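Long-range contacts in aromatic-amino-acid transaminase TyrB (Burkholderia cenocepacia K56-2Valvano, PDB 4WD2), which probably catalyses the pyridoxal-phosphate-dependent transfer of amino groups between aromatic amino acids and 2-oxo acids: residues Val77-Tyr82 against Val301-Leu306; Asp128-Leu133 against Gly149-Thr154; Leu214-Asp219 against Arg242-Leu247; Asp335-His340 against Asp398-Val403; Arg353-Tyr358 against Cys384-Asn389. All blocks are in the same frame, centred on the assembly; numbering follows the deposited sequence.

Contact 1 (Val77-Tyr82 against Val301-Leu306); sequences VGLAAY and VVAAVL
Y82, on the first turn of helix 80-91, swings its ring across to helix 297-307 and carries most of this purely apolar contact. Its CG stands anti to the backbone N (chi1 178°), and chi2 near a right angle (-86°) turns one ortho-meta side of the ring, CD2 and CE2, to V302. The closest touch is Y82 CE2 against V302 CG1 at 3.6 Å, with V302 CB almost as near; the methyl comes at the ring obliquely, neither squarely over it nor along its plane. V302 also has CG1 anti to its own backbone N, so CG1 is the branch that meets the tyrosine. Both helices belong to the large, cofactor-binding domain of a fold type I aminotransferase, and the contact joins the start of one to the middle of the other, between segments 219 positions apart in the chain. Beyond the ring, the phenol OH is hydrogen-bonded to the carbonyl O of G264, where strand 264-269 begins, so the Y82 side chain links the helix pair to the central sheet. At the backbone end of the tyrosine, A303 presses its methyl on the main chain: A303 CB lies 4.1 Å from Y82 CA, and the CA atoms of Y82 and A303 stand only 4.8 Å apart, a spacing that a side chain as small as alanine's permits. L79, the N-cap residue of helix 80-91, has CG anti to N (chi1 -158°), and its CD2 methyl reaches A303 CB at 4.4 Å. Its backbone N is bonded to the side chain of Q107 on strand 103-108.

Contact 2 (Asp128-Leu133 against Gly149-Thr154); sequences DSQVWL and GFTVNT
Three backbone bonds in parallel register tie strand 131-135 to strand 152-159, the two strands of a beta-alpha-beta unit whose connection carries helix 141-147. N153 N gives the shortest, 2.6 Å to V131 O and nearly along the C=O axis; V131 N reaches T151 O at 2.9 Å and L133 N reaches N153 O at 2.8 Å. The fourth bond is between side-chain amides: N153 ND2 donates to Q130 OE1 over 3.0 Å, in the plane of both groups, whose planes differ by only 27°. One water bridges the same Q130 OE1 to N153 OD1, and a second links S129 O to T151 N just ahead of the paired residues.

Outward from these bonds, N153 and W132 share one face of the sheet and lie side by side. N153 CB sits over the five-membered ring of W132, 3.6 Å from its centroid in a CH-pi contact, while ND2 overhangs the rim. The opposite face carries V131, L133 and V152; V152 CG1 comes to 3.6 Å from L133 CG. V131 CG1 is anti to the backbone N, which puts CG2 over the ring of F150, CH-pi again. That ring also has a cation-pi partner in K123, and at its edge, in the ring plane, S129 O approaches F150 CD1 to 3.2 Å.

Contact 3 (Leu214-Asp219 against Arg242-Leu247); sequences LLPFVD and RGVPTL
Strands 215-220 and 246-251 meet here as parallel neighbours in the central sheet of the large domain, F217 bridging to L247, the end-to-end directions of the touching parts 49° apart. Two backbone bonds hold the pair: L247 N to P216 O, 3.0 Å and nearly along the C=O axis, and V218 N to L247 O, 2.8 Å. The chain between them runs through helix 234-241. On the face with F217 and L247, F217 has CG anti to the backbone N (chi1 -155°), laying its ring against L247; L247 CB stands over it, 3.8 Å from the centroid, a CH-pi contact. Helix 110-125 covers this side through L122. D219, two residues beyond F217, has OD2 hydrogen-bonded to H141 and near the pyridine nitrogen of the cofactor-lysine adduct at position 254.

P216, lacking an N-H, puts its ring against the incoming segment, where its CG meets V244 CG1 at 4.0 Å. L215 and P245 cross at about a right angle, L215 CD2 4.2 Å from P245 CB, and M9 of the second subunit packs on both residues. T246 OG1 donates a hydrogen bond to V244 O from above the carbonyl plane. Buried P245 O has no polar partner and lies 3.1 Å from P216 CD.

Contact 4 (Asp335-His340 against Asp398-Val403); sequences DGLRDH and DAIGKV
In the small domain the C-terminal end of the long helix 309-338 packs against helix 393-405, and the two come together at a glycine. L337 and G401 have their CA atoms 5.2 Å apart. L337 CD2 comes to 3.4 Å from G401 N; the same methyl also touches I400 CG2 at 3.7 Å. L369 and Y349 also pack on I400. Three residues on from L337, H340 also lies against the glycine, its CB 3.8 Å from G401 CA; its ring sits where a CB on G401 would point, so the close fit depends on the missing side chain. H340 CG is anti to the carbonyl carbon (chi1 -55°), which lays the imidazole along the helix surface, with D398 O above the rim of one face.

D398 has CG anti to its backbone N (chi1 -170°), bringing OD1 into the plane of the H340 ring off the CE1-NE2 side, 2.9 Å from H340 CE1 and 3.0 Å from H340 NE2. The carboxylate is turned 63° from that plane. Its other oxygen is taken within the helix: K402 NZ, at the end of an extended chain, makes a salt bridge with the syn lone pair of D398 OD2 at 2.8 Å. The nearby carboxylate would probably favour a charged imidazole, though K402 should offset part of that effect. This is close helix packing at a glycine, here joining the end of the long helix to the C-terminal helix of the aminotransferase small domain.

Contact 5 (Arg353-Tyr358 against Cys384-Asn389); sequences RGMFTY and CVAGLN
The ring of F356 has M355 CB over the centre of one face, 4.2 Å above the plane, supplied by the residue just before it in the chain. C384 approaches obliquely: its SG is 5.1 Å from the ring centroid and 42° off the normal, a Cys sulfur-aromatic contact, while its CA meets F356 CD1 at 4.1 Å. As a directly paired couple, F356 and C384 put their side chains on the same face of the small antiparallel sheet formed by strands 356-358 and 382-384; F356 CG anti to the carbonyl carbon (chi1 -56°) and C384 SG anti to the backbone N then bring sulfur obliquely to the ring. The side chains of N191, Y222 and R382 also touch the ring.

F356 and C384 are a non-hydrogen-bonded pair. Beside them V385 N donates to M355 O at 2.7 Å, but the bond is bent to 132° at the hydrogen and comes in from above the carbonyl plane; C384 CA-H meets the same oxygen, M355 O, at 3.2 Å from CA. Past C384 the chain leaves the strand in a 3-10 turn, G387 N bonding C384 O. M355 CG reaches A386 CB at 4.1 Å, and V385 CG2 packs on T357 CB.

T357 OG1 is hydrogen-bonded to Q352 OE1 and R330 NH1, and R330 NH2 bonds G354 O and F356 O. T357 also pairs through its backbone with M383, but between these two segments a single bent bond leaves buried apolar and sulfur-ring packing to do most of the joining, while a probably charged guanidinium satisfies oxygens of segment 353-358.

Overall arrangement
Contacts 2 and 3 belong to one sheet, with strand 182-186 between their strand pairs; their centres are about 15 Å apart and their nearest atoms about 5 Å. Contact 3 leads to the active site, since D219 lies by the cofactor held at position 254. Contact 1, whose loop encloses both in the chain, stands about 24 Å centre to centre from contact 3 at another part of the large domain. Contacts 4 and 5 lie on the far side of the chain's centre from contact 3, about 16 Å apart between centres, with 353-358 and 384-389 nested inside the loop closed by contact 4. Helix 309-338 follows directly on helix 297-307 of contact 1 and ends at contact 4, about 45 Å away between centres, supplying R330 to contact 5.

Contact 1 (Val77-Tyr82 against Val301-Leu306)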
# COMPACT_ATOMS: atom_id res chain seq x y z
N VAL A 77 -1.07 10.10 -6.61
CA VAL A 77 -2.27 9.53 -7.22
C VAL A 77 -1.95 8.41 -8.20
O VAL A 77 -2.85 7.81 -8.78
CB VAL A 77 -3.10 10.61 -7.95
CG1 VAL A 77 -3.63 11.62 -6.95
CG2 VAL A 77 -2.25 11.30 -9.01
N GLY A 78 -0.67 8.12 -8.39
CA GLY A 78 -0.27 7.06 -9.30
C GLY A 78 -0.06 7.48 -10.74
O GLY A 78 -0.03 8.67 -11.06
N LEU A 79 0.08 6.49 -11.60
CA LEU A 79 0.36 6.68 -13.02
C LEU A 79 -0.81 7.35 -13.76
O LEU A 79 -1.94 6.87 -13.69
CB LEU A 79 0.70 5.33 -13.66
CG LEU A 79 1.50 5.28 -14.95
CD1 LEU A 79 2.90 5.84 -14.73
CD2 LEU A 79 1.56 3.84 -15.48
N ALA A 80 -0.52 8.43 -14.48
CA ALA A 80 -1.55 9.20 -15.17
C ALA A 80 -2.30 8.38 -16.21
O ALA A 80 -3.52 8.48 -16.31
CB ALA A 80 -0.93 10.44 -15.82
N ALA A 81 -1.56 7.58 -16.98
CA ALA A 81 -2.16 6.74 -18.01
C ALA A 81 -3.07 5.68 -17.39
O ALA A 81 -4.14 5.38 -17.93
CB ALA A 81 -1.08 6.09 -18.86
N TYR A 82 -2.65 5.11 -16.26
CA TYR A 82 -3.46 4.15 -15.51
C TYR A 82 -4.78 4.77 -15.05
O TYR A 82 -5.86 4.22 -15.29
CB TYR A 82 -2.68 3.62 -14.31
CG TYR A 82 -3.39 2.64 -13.40
CD1 TYR A 82 -4.19 3.08 -12.35
CD2 TYR A 82 -3.21 1.27 -13.54
CE1 TYR A 82 -4.81 2.18 -11.49
CE2 TYR A 82 -3.83 0.36 -12.69
CZ TYR A 82 -4.62 0.82 -11.67
OH TYR A 82 -5.23 -0.08 -10.82
N VAL A 301 1.34 -2.86 -16.19
CA VAL A 301 0.72 -4.00 -16.86
C VAL A 301 -0.73 -3.68 -17.21
O VAL A 301 -1.16 -3.86 -18.35
CB VAL A 301 0.76 -5.29 -15.99
CG1 VAL A 301 -0.10 -6.38 -16.62
CG2 VAL A 301 2.19 -5.77 -15.82
N VAL A 302 -1.48 -3.22 -16.21
CA VAL A 302 -2.88 -2.88 -16.42
C VAL A 302 -3.04 -1.77 -17.45
O VAL A 302 -3.87 -1.87 -18.35
CB VAL A 302 -3.56 -2.47 -15.09
CG1 VAL A 302 -4.91 -1.83 -15.36
CG2 VAL A 302 -3.70 -3.69 -14.17
N ALA A 303 -2.24 -0.71 -17.33
CA ALA A 303 -2.31 0.40 -18.28
C ALA A 303 -1.96 -0.05 -19.70
O ALA A 303 -2.56 0.41 -20.67
CB ALA A 303 -1.40 1.53 -17.84
N ALA A 304 -1.00 -0.95 -19.82
CA ALA A 304 -0.61 -1.47 -21.12
C ALA A 304 -1.72 -2.31 -21.74
O ALA A 304 -1.96 -2.24 -22.94
CB ALA A 304 0.68 -2.29 -21.01
N VAL A 305 -2.41 -3.10 -20.92
CA VAL A 305 -3.49 -3.94 -21.43
C VAL A 305 -4.69 -3.09 -21.85
O VAL A 305 -5.19 -3.23 -22.96
CB VAL A 305 -3.94 -4.98 -20.38
CG1 VAL A 305 -5.23 -5.63 -20.81
CG2 VAL A 305 -2.85 -6.03 -20.18
N LEU A 306 -5.12 -2.18 -20.98
CA LEU A 306 -6.29 -1.36 -21.26
C LEU A 306 -6.06 -0.36 -22.41
O LEU A 306 -6.99 -0.04 -23.14
CB LEU A 306 -6.72 -0.59 -20.01
CG LEU A 306 -7.23 -1.42 -18.83
CD1 LEU A 306 -7.54 -0.51 -17.67
CD2 LEU A 306 -8.46 -2.24 -19.23

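Contact 2 (Asp128-Leu133 against Gly149-Thr154)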
# COMPACT_ATOMS: atom_id res chain seq x y z
N ASP A 128 -18.79 12.76 11.62
CA ASP A 128 -19.97 12.37 12.37
C ASP A 128 -20.89 11.42 11.59
O ASP A 128 -21.86 10.90 12.14
CB ASP A 128 -20.73 13.61 12.82
CG ASP A 128 -19.95 14.43 13.84
OD1 ASP A 128 -19.21 13.83 14.64
OD2 ASP A 128 -20.06 15.68 13.84
N SER A 129 -20.58 11.21 10.32
CA SER A 129 -21.30 10.24 9.51
C SER A 129 -21.04 8.84 10.01
O SER A 129 -19.96 8.55 10.51
CB SER A 129 -20.90 10.34 8.04
OG SER A 129 -21.24 11.60 7.50
N GLN A 130 -22.02 7.96 9.88
CA GLN A 130 -21.81 6.55 10.20
C GLN A 130 -21.89 5.74 8.91
O GLN A 130 -22.29 6.26 7.86
CB GLN A 130 -22.83 6.07 11.23
CG GLN A 130 -22.75 6.87 12.52
CD GLN A 130 -23.58 6.27 13.64
OE1 GLN A 130 -24.17 5.21 13.48
NE2 GLN A 130 -23.62 6.95 14.78
N VAL A 131 -21.48 4.47 8.96
CA VAL A 131 -21.42 3.65 7.76
C VAL A 131 -22.44 2.51 7.83
O VAL A 131 -22.63 1.90 8.88
CB VAL A 131 -19.99 3.08 7.56
CG1 VAL A 131 -19.96 2.08 6.42
CG2 VAL A 131 -18.99 4.21 7.28
N TRP A 132 -23.12 2.26 6.71
CA TRP A 132 -24.08 1.15 6.60
C TRP A 132 -23.66 0.16 5.51
O TRP A 132 -23.47 0.56 4.36
CB TRP A 132 -25.49 1.67 6.32
CG TRP A 132 -26.25 2.09 7.55
CD1 TRP A 132 -27.17 1.36 8.23
CD2 TRP A 132 -26.14 3.34 8.23
NE1 TRP A 132 -27.65 2.08 9.30
CE2 TRP A 132 -27.03 3.30 9.32
CE3 TRP A 132 -25.37 4.50 8.03
CZ2 TRP A 132 -27.18 4.37 10.21
CZ3 TRP A 132 -25.52 5.56 8.91
CH2 TRP A 132 -26.42 5.49 9.98
N LEU A 133 -23.53 -1.12 5.87
CA LEU A 133 -23.21 -2.19 4.92
C LEU A 133 -24.37 -3.16 4.79
O LEU A 133 -25.27 -3.18 5.62
CB LEU A 133 -21.95 -2.97 5.33
CG LEU A 133 -21.07 -2.56 6.51
CD1 LEU A 133 -20.15 -3.70 6.90
CD2 LEU A 133 -20.25 -1.36 6.13
N GLY A 149 -12.28 4.62 11.90
CA GLY A 149 -12.92 5.51 12.86
C GLY A 149 -14.42 5.64 12.75
O GLY A 149 -15.01 6.52 13.39
N PHE A 150 -15.06 4.79 11.95
CA PHE A 150 -16.51 4.88 11.75
C PHE A 150 -17.29 3.87 12.58
O PHE A 150 -16.89 2.71 12.71
CB PHE A 150 -16.88 4.68 10.28
CG PHE A 150 -16.56 5.85 9.41
CD1 PHE A 150 -17.36 6.97 9.42
CD2 PHE A 150 -15.45 5.82 8.57
CE1 PHE A 150 -17.07 8.05 8.62
CE2 PHE A 150 -15.16 6.91 7.76
CZ PHE A 150 -15.97 8.02 7.78
N THR A 151 -18.42 4.31 13.11
CA THR A 151 -19.45 3.41 13.60
C THR A 151 -20.10 2.74 12.40
O THR A 151 -20.53 3.40 11.45
CB THR A 151 -20.52 4.14 14.43
OG1 THR A 151 -19.91 4.80 15.54
CG2 THR A 151 -21.56 3.16 14.94
N VAL A 152 -20.16 1.41 12.42
CA VAL A 152 -20.61 0.67 11.26
C VAL A 152 -21.90 -0.09 11.56
O VAL A 152 -21.98 -0.84 12.54
CB VAL A 152 -19.52 -0.31 10.77
CG1 VAL A 152 -20.11 -1.31 9.80
CG2 VAL A 152 -18.37 0.46 10.13
N ASN A 153 -22.89 0.11 10.71
CA ASN A 153 -24.20 -0.52 10.84
C ASN A 153 -24.56 -1.34 9.61
O ASN A 153 -23.83 -1.37 8.63
CB ASN A 153 -25.27 0.54 11.11
CG ASN A 153 -24.84 1.56 12.15
OD1 ASN A 153 -24.84 1.28 13.35
ND2 ASN A 153 -24.49 2.76 11.70
N THR A 154 -25.71 -2.02 9.67
CA THR A 154 -26.15 -2.85 8.56
C THR A 154 -27.54 -2.45 8.06
O THR A 154 -28.30 -1.80 8.78
CB THR A 154 -26.17 -4.35 8.94
OG1 THR A 154 -27.25 -4.59 9.85
CG2 THR A 154 -24.88 -4.74 9.61
O HOH W 1 -19.02 7.16 12.76
O HOH W 2 -25.14 2.94 15.51

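Contact 3 (Leu214-Asp219 against Arg242-Leu247)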
# COMPACT_ATOMS: atom_id res chain seq x y z
N LEU A 214 -27.53 11.16 0.76
CA LEU A 214 -26.62 10.16 1.31
C LEU A 214 -25.32 10.11 0.52
O LEU A 214 -25.21 10.70 -0.56
CB LEU A 214 -27.28 8.78 1.30
CG LEU A 214 -28.64 8.71 1.98
CD1 LEU A 214 -29.06 7.25 2.16
CD2 LEU A 214 -28.61 9.44 3.33
N LEU A 215 -24.33 9.41 1.09
CA LEU A 215 -23.03 9.23 0.47
C LEU A 215 -22.79 7.78 0.07
O LEU A 215 -22.26 7.00 0.86
CB LEU A 215 -21.92 9.68 1.41
CG LEU A 215 -21.52 11.14 1.32
CD1 LEU A 215 -20.57 11.48 2.45
CD2 LEU A 215 -20.87 11.40 -0.04
N PRO A 216 -23.14 7.43 -1.17
CA PRO A 216 -22.92 6.06 -1.66
C PRO A 216 -21.45 5.77 -1.92
O PRO A 216 -20.75 6.54 -2.60
CB PRO A 216 -23.73 6.02 -2.96
CG PRO A 216 -23.77 7.43 -3.43
CD PRO A 216 -23.83 8.27 -2.17
N PHE A 217 -20.99 4.67 -1.35
CA PHE A 217 -19.66 4.15 -1.59
C PHE A 217 -19.84 2.81 -2.31
O PHE A 217 -20.15 1.79 -1.69
CB PHE A 217 -18.89 3.98 -0.27
CG PHE A 217 -17.38 4.01 -0.42
CD1 PHE A 217 -16.59 4.47 0.61
CD2 PHE A 217 -16.77 3.59 -1.59
CE1 PHE A 217 -15.22 4.50 0.49
CE2 PHE A 217 -15.40 3.63 -1.72
CZ PHE A 217 -14.62 4.09 -0.67
N VAL A 218 -19.68 2.83 -3.63
CA VAL A 218 -19.88 1.63 -4.42
C VAL A 218 -18.59 0.83 -4.51
O VAL A 218 -17.53 1.38 -4.83
CB VAL A 218 -20.38 1.95 -5.84
CG1 VAL A 218 -20.63 0.66 -6.61
CG2 VAL A 218 -21.65 2.79 -5.77
N ASP A 219 -18.70 -0.45 -4.19
CA ASP A 219 -17.59 -1.40 -4.21
C ASP A 219 -17.79 -2.31 -5.43
O ASP A 219 -18.69 -3.16 -5.44
CB ASP A 219 -17.55 -2.22 -2.90
CG ASP A 219 -16.29 -3.07 -2.75
OD1 ASP A 219 -15.58 -3.30 -3.75
OD2 ASP A 219 -16.03 -3.52 -1.62
N ARG A 242 -26.57 11.01 -12.96
CA ARG A 242 -27.60 11.75 -12.24
C ARG A 242 -26.99 12.75 -11.27
O ARG A 242 -27.71 13.42 -10.52
CB ARG A 242 -28.53 10.77 -11.51
CG ARG A 242 -29.42 9.97 -12.47
CD ARG A 242 -30.36 9.02 -11.74
NE ARG A 242 -31.21 9.72 -10.78
CZ ARG A 242 -32.19 9.15 -10.08
NH1 ARG A 242 -32.44 7.85 -10.23
NH2 ARG A 242 -32.90 9.88 -9.23
N GLY A 243 -25.67 12.84 -11.28
CA GLY A 243 -24.95 13.84 -10.50
C GLY A 243 -24.84 13.57 -9.01
O GLY A 243 -24.61 14.49 -8.23
N VAL A 244 -25.00 12.32 -8.61
CA VAL A 244 -24.97 11.97 -7.20
C VAL A 244 -23.52 11.85 -6.71
O VAL A 244 -22.70 11.19 -7.35
CB VAL A 244 -25.73 10.65 -6.94
CG1 VAL A 244 -25.66 10.25 -5.47
CG2 VAL A 244 -27.19 10.79 -7.38
N PRO A 245 -23.20 12.51 -5.57
CA PRO A 245 -21.88 12.36 -4.94
C PRO A 245 -21.58 10.91 -4.64
O PRO A 245 -22.22 10.33 -3.76
CB PRO A 245 -22.00 13.18 -3.65
CG PRO A 245 -23.50 13.29 -3.41
CD PRO A 245 -24.07 13.40 -4.79
N THR A 246 -20.62 10.32 -5.34
CA THR A 246 -20.39 8.88 -5.23
C THR A 246 -18.91 8.55 -5.15
O THR A 246 -18.10 9.10 -5.89
CB THR A 246 -21.01 8.14 -6.45
OG1 THR A 246 -22.40 8.45 -6.54
CG2 THR A 246 -20.82 6.63 -6.33
N LEU A 247 -18.55 7.65 -4.24
CA LEU A 247 -17.20 7.11 -4.27
C LEU A 247 -17.29 5.73 -4.88
O LEU A 247 -18.25 5.00 -4.62
CB LEU A 247 -16.56 7.05 -2.86
CG LEU A 247 -16.36 8.37 -2.10
CD1 LEU A 247 -17.63 8.79 -1.37
CD2 LEU A 247 -15.20 8.28 -1.13

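Contact 4 (Asp335-His340 against Asp398-Val403)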
# COMPACT_ATOMS: atom_id res chain seq x y z
N ASP A 335 -28.75 -28.09 -12.83
CA ASP A 335 -29.31 -29.27 -13.48
C ASP A 335 -28.95 -30.54 -12.73
O ASP A 335 -29.75 -31.47 -12.66
CB ASP A 335 -28.85 -29.36 -14.94
CG ASP A 335 -29.34 -28.20 -15.78
OD1 ASP A 335 -30.16 -27.40 -15.30
OD2 ASP A 335 -28.89 -28.09 -16.94
N GLY A 336 -27.74 -30.59 -12.18
CA GLY A 336 -27.33 -31.72 -11.37
C GLY A 336 -28.15 -31.90 -10.10
O GLY A 336 -28.41 -33.02 -9.67
N LEU A 337 -28.55 -30.78 -9.50
CA LEU A 337 -29.36 -30.78 -8.28
C LEU A 337 -30.81 -31.15 -8.57
O LEU A 337 -31.50 -31.69 -7.70
CB LEU A 337 -29.32 -29.41 -7.61
CG LEU A 337 -27.99 -29.03 -6.96
CD1 LEU A 337 -27.93 -27.53 -6.70
CD2 LEU A 337 -27.81 -29.81 -5.67
N ARG A 338 -31.28 -30.84 -9.77
CA ARG A 338 -32.65 -31.15 -10.16
C ARG A 338 -32.82 -32.67 -10.23
O ARG A 338 -33.90 -33.18 -9.95
CB ARG A 338 -32.99 -30.51 -11.51
N ASP A 339 -31.74 -33.37 -10.57
CA ASP A 339 -31.73 -34.83 -10.60
C ASP A 339 -31.95 -35.41 -9.21
O ASP A 339 -32.38 -36.55 -9.06
CB ASP A 339 -30.41 -35.36 -11.19
CG ASP A 339 -30.22 -34.97 -12.65
OD1 ASP A 339 -31.22 -34.72 -13.35
OD2 ASP A 339 -29.05 -34.93 -13.11
N HIS A 340 -31.62 -34.62 -8.19
CA HIS A 340 -31.99 -34.94 -6.81
C HIS A 340 -33.14 -34.03 -6.40
O HIS A 340 -33.98 -33.67 -7.22
CB HIS A 340 -30.82 -34.74 -5.85
CG HIS A 340 -29.59 -35.51 -6.24
ND1 HIS A 340 -29.15 -36.61 -5.54
CD2 HIS A 340 -28.71 -35.33 -7.25
CE1 HIS A 340 -28.05 -37.08 -6.10
NE2 HIS A 340 -27.76 -36.32 -7.14
N ASP A 398 -24.15 -33.80 -6.77
CA ASP A 398 -24.57 -35.05 -6.14
C ASP A 398 -24.54 -34.92 -4.62
O ASP A 398 -25.49 -35.26 -3.92
CB ASP A 398 -23.68 -36.20 -6.60
CG ASP A 398 -24.21 -37.55 -6.20
OD1 ASP A 398 -25.32 -37.92 -6.65
OD2 ASP A 398 -23.51 -38.27 -5.45
N ALA A 399 -23.42 -34.41 -4.11
CA ALA A 399 -23.21 -34.19 -2.68
C ALA A 399 -24.29 -33.28 -2.08
O ALA A 399 -24.97 -33.66 -1.13
CB ALA A 399 -21.81 -33.60 -2.44
N ILE A 400 -24.43 -32.08 -2.63
CA ILE A 400 -25.39 -31.10 -2.12
C ILE A 400 -26.83 -31.60 -2.27
O ILE A 400 -27.65 -31.42 -1.38
CB ILE A 400 -25.22 -29.74 -2.84
CG1 ILE A 400 -23.87 -29.12 -2.47
CG2 ILE A 400 -26.34 -28.78 -2.47
CD1 ILE A 400 -23.65 -27.77 -3.10
N GLY A 401 -27.12 -32.25 -3.40
CA GLY A 401 -28.42 -32.84 -3.62
C GLY A 401 -28.79 -33.85 -2.55
O GLY A 401 -29.90 -33.83 -2.03
N LYS A 402 -27.85 -34.74 -2.22
CA LYS A 402 -28.07 -35.73 -1.17
C LYS A 402 -28.26 -35.08 0.20
O LYS A 402 -29.15 -35.47 0.95
CB LYS A 402 -26.92 -36.73 -1.11
CG LYS A 402 -26.90 -37.72 -2.26
CD LYS A 402 -25.68 -38.61 -2.19
CE LYS A 402 -25.62 -39.57 -3.36
NZ LYS A 402 -24.27 -40.19 -3.49
N VAL A 403 -27.43 -34.09 0.51
CA VAL A 403 -27.53 -33.42 1.81
C VAL A 403 -28.86 -32.67 1.94
O VAL A 403 -29.54 -32.77 2.97
CB VAL A 403 -26.35 -32.44 2.03
CG1 VAL A 403 -26.57 -31.63 3.29
CG2 VAL A 403 -25.04 -33.21 2.13

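Contact 5 (Arg353-Tyr358 against Cys384-Asn389)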
# COMPACT_ATOMS: atom_id res chain seq x y z
N ARG A 353 -25.32 -14.34 -8.82
CA ARG A 353 -24.35 -13.97 -9.85
C ARG A 353 -22.94 -13.74 -9.32
O ARG A 353 -22.76 -13.41 -8.14
CB ARG A 353 -24.82 -12.71 -10.59
CG ARG A 353 -26.04 -12.91 -11.46
CD ARG A 353 -26.18 -11.78 -12.46
NE ARG A 353 -26.05 -10.48 -11.82
CZ ARG A 353 -25.99 -9.32 -12.47
NH1 ARG A 353 -26.06 -9.31 -13.79
NH2 ARG A 353 -25.86 -8.19 -11.80
N GLY A 354 -21.95 -13.89 -10.19
CA GLY A 354 -20.57 -13.65 -9.83
C GLY A 354 -19.91 -14.92 -9.33
O GLY A 354 -20.34 -16.01 -9.66
N MET A 355 -18.87 -14.78 -8.52
CA MET A 355 -18.12 -15.95 -8.09
C MET A 355 -18.74 -16.68 -6.91
O MET A 355 -18.33 -17.79 -6.60
CB MET A 355 -16.68 -15.57 -7.75
CG MET A 355 -15.84 -15.33 -8.98
SD MET A 355 -14.16 -14.96 -8.52
CE MET A 355 -13.80 -13.67 -9.69
N PHE A 356 -19.71 -16.07 -6.24
CA PHE A 356 -20.23 -16.69 -5.02
C PHE A 356 -21.70 -17.01 -5.07
O PHE A 356 -22.47 -16.37 -5.78
CB PHE A 356 -19.97 -15.78 -3.83
CG PHE A 356 -18.52 -15.42 -3.66
CD1 PHE A 356 -17.62 -16.35 -3.20
CD2 PHE A 356 -18.07 -14.15 -3.99
CE1 PHE A 356 -16.28 -16.03 -3.06
CE2 PHE A 356 -16.74 -13.82 -3.86
CZ PHE A 356 -15.84 -14.77 -3.39
N THR A 357 -22.08 -18.02 -4.31
CA THR A 357 -23.48 -18.33 -4.08
C THR A 357 -23.68 -18.65 -2.61
O THR A 357 -22.85 -19.32 -1.98
CB THR A 357 -23.96 -19.49 -4.99
OG1 THR A 357 -24.78 -18.96 -6.04
CG2 THR A 357 -24.77 -20.53 -4.21
N TYR A 358 -24.76 -18.11 -2.05
CA TYR A 358 -25.21 -18.49 -0.72
C TYR A 358 -26.12 -19.70 -0.87
O TYR A 358 -27.26 -19.56 -1.31
CB TYR A 358 -25.96 -17.33 -0.04
CG TYR A 358 -25.24 -16.77 1.16
CD1 TYR A 358 -23.85 -16.73 1.21
CD2 TYR A 358 -25.95 -16.30 2.26
CE1 TYR A 358 -23.19 -16.22 2.31
CE2 TYR A 358 -25.29 -15.79 3.37
CZ TYR A 358 -23.91 -15.76 3.39
OH TYR A 358 -23.26 -15.26 4.48
N CYS A 384 -17.80 -20.83 -3.55
CA CYS A 384 -17.20 -20.16 -4.69
C CYS A 384 -17.49 -20.97 -5.95
O CYS A 384 -16.87 -22.01 -6.18
CB CYS A 384 -15.70 -19.98 -4.52
SG CYS A 384 -14.97 -19.08 -5.91
N VAL A 385 -18.43 -20.47 -6.75
CA VAL A 385 -18.83 -21.13 -7.99
C VAL A 385 -17.65 -21.30 -8.95
O VAL A 385 -17.60 -22.25 -9.73
CB VAL A 385 -19.96 -20.35 -8.68
CG1 VAL A 385 -20.52 -21.14 -9.86
CG2 VAL A 385 -21.07 -20.04 -7.68
N ALA A 386 -16.69 -20.38 -8.90
CA ALA A 386 -15.52 -20.45 -9.77
C ALA A 386 -14.64 -21.66 -9.46
O ALA A 386 -13.80 -22.06 -10.28
CB ALA A 386 -14.70 -19.16 -9.66
N GLY A 387 -14.84 -22.27 -8.29
CA GLY A 387 -14.12 -23.47 -7.92
C GLY A 387 -14.65 -24.72 -8.61
O GLY A 387 -14.04 -25.80 -8.53
N LEU A 388 -15.78 -24.57 -9.29
CA LEU A 388 -16.40 -25.65 -10.05
C LEU A 388 -15.82 -25.78 -11.45
O LEU A 388 -15.60 -24.78 -12.13
CB LEU A 388 -17.91 -25.44 -10.14
CG LEU A 388 -18.70 -25.47 -8.83
CD1 LEU A 388 -20.12 -24.97 -9.05
CD2 LEU A 388 -18.72 -26.89 -8.29
N ASN A 389 -15.59 -27.01 -11.88
CA ASN A 389 -15.18 -27.28 -13.25
C ASN A 389 -15.75 -28.64 -13.66
O ASN A 389 -16.45 -29.27 -12.87
CB ASN A 389 -13.66 -27.24 -13.40
CG ASN A 389 -12.95 -28.07 -12.35
OD1 ASN A 389 -13.15 -29.28 -12.27
ND2 ASN A 389 -12.11 -27.43 -11.54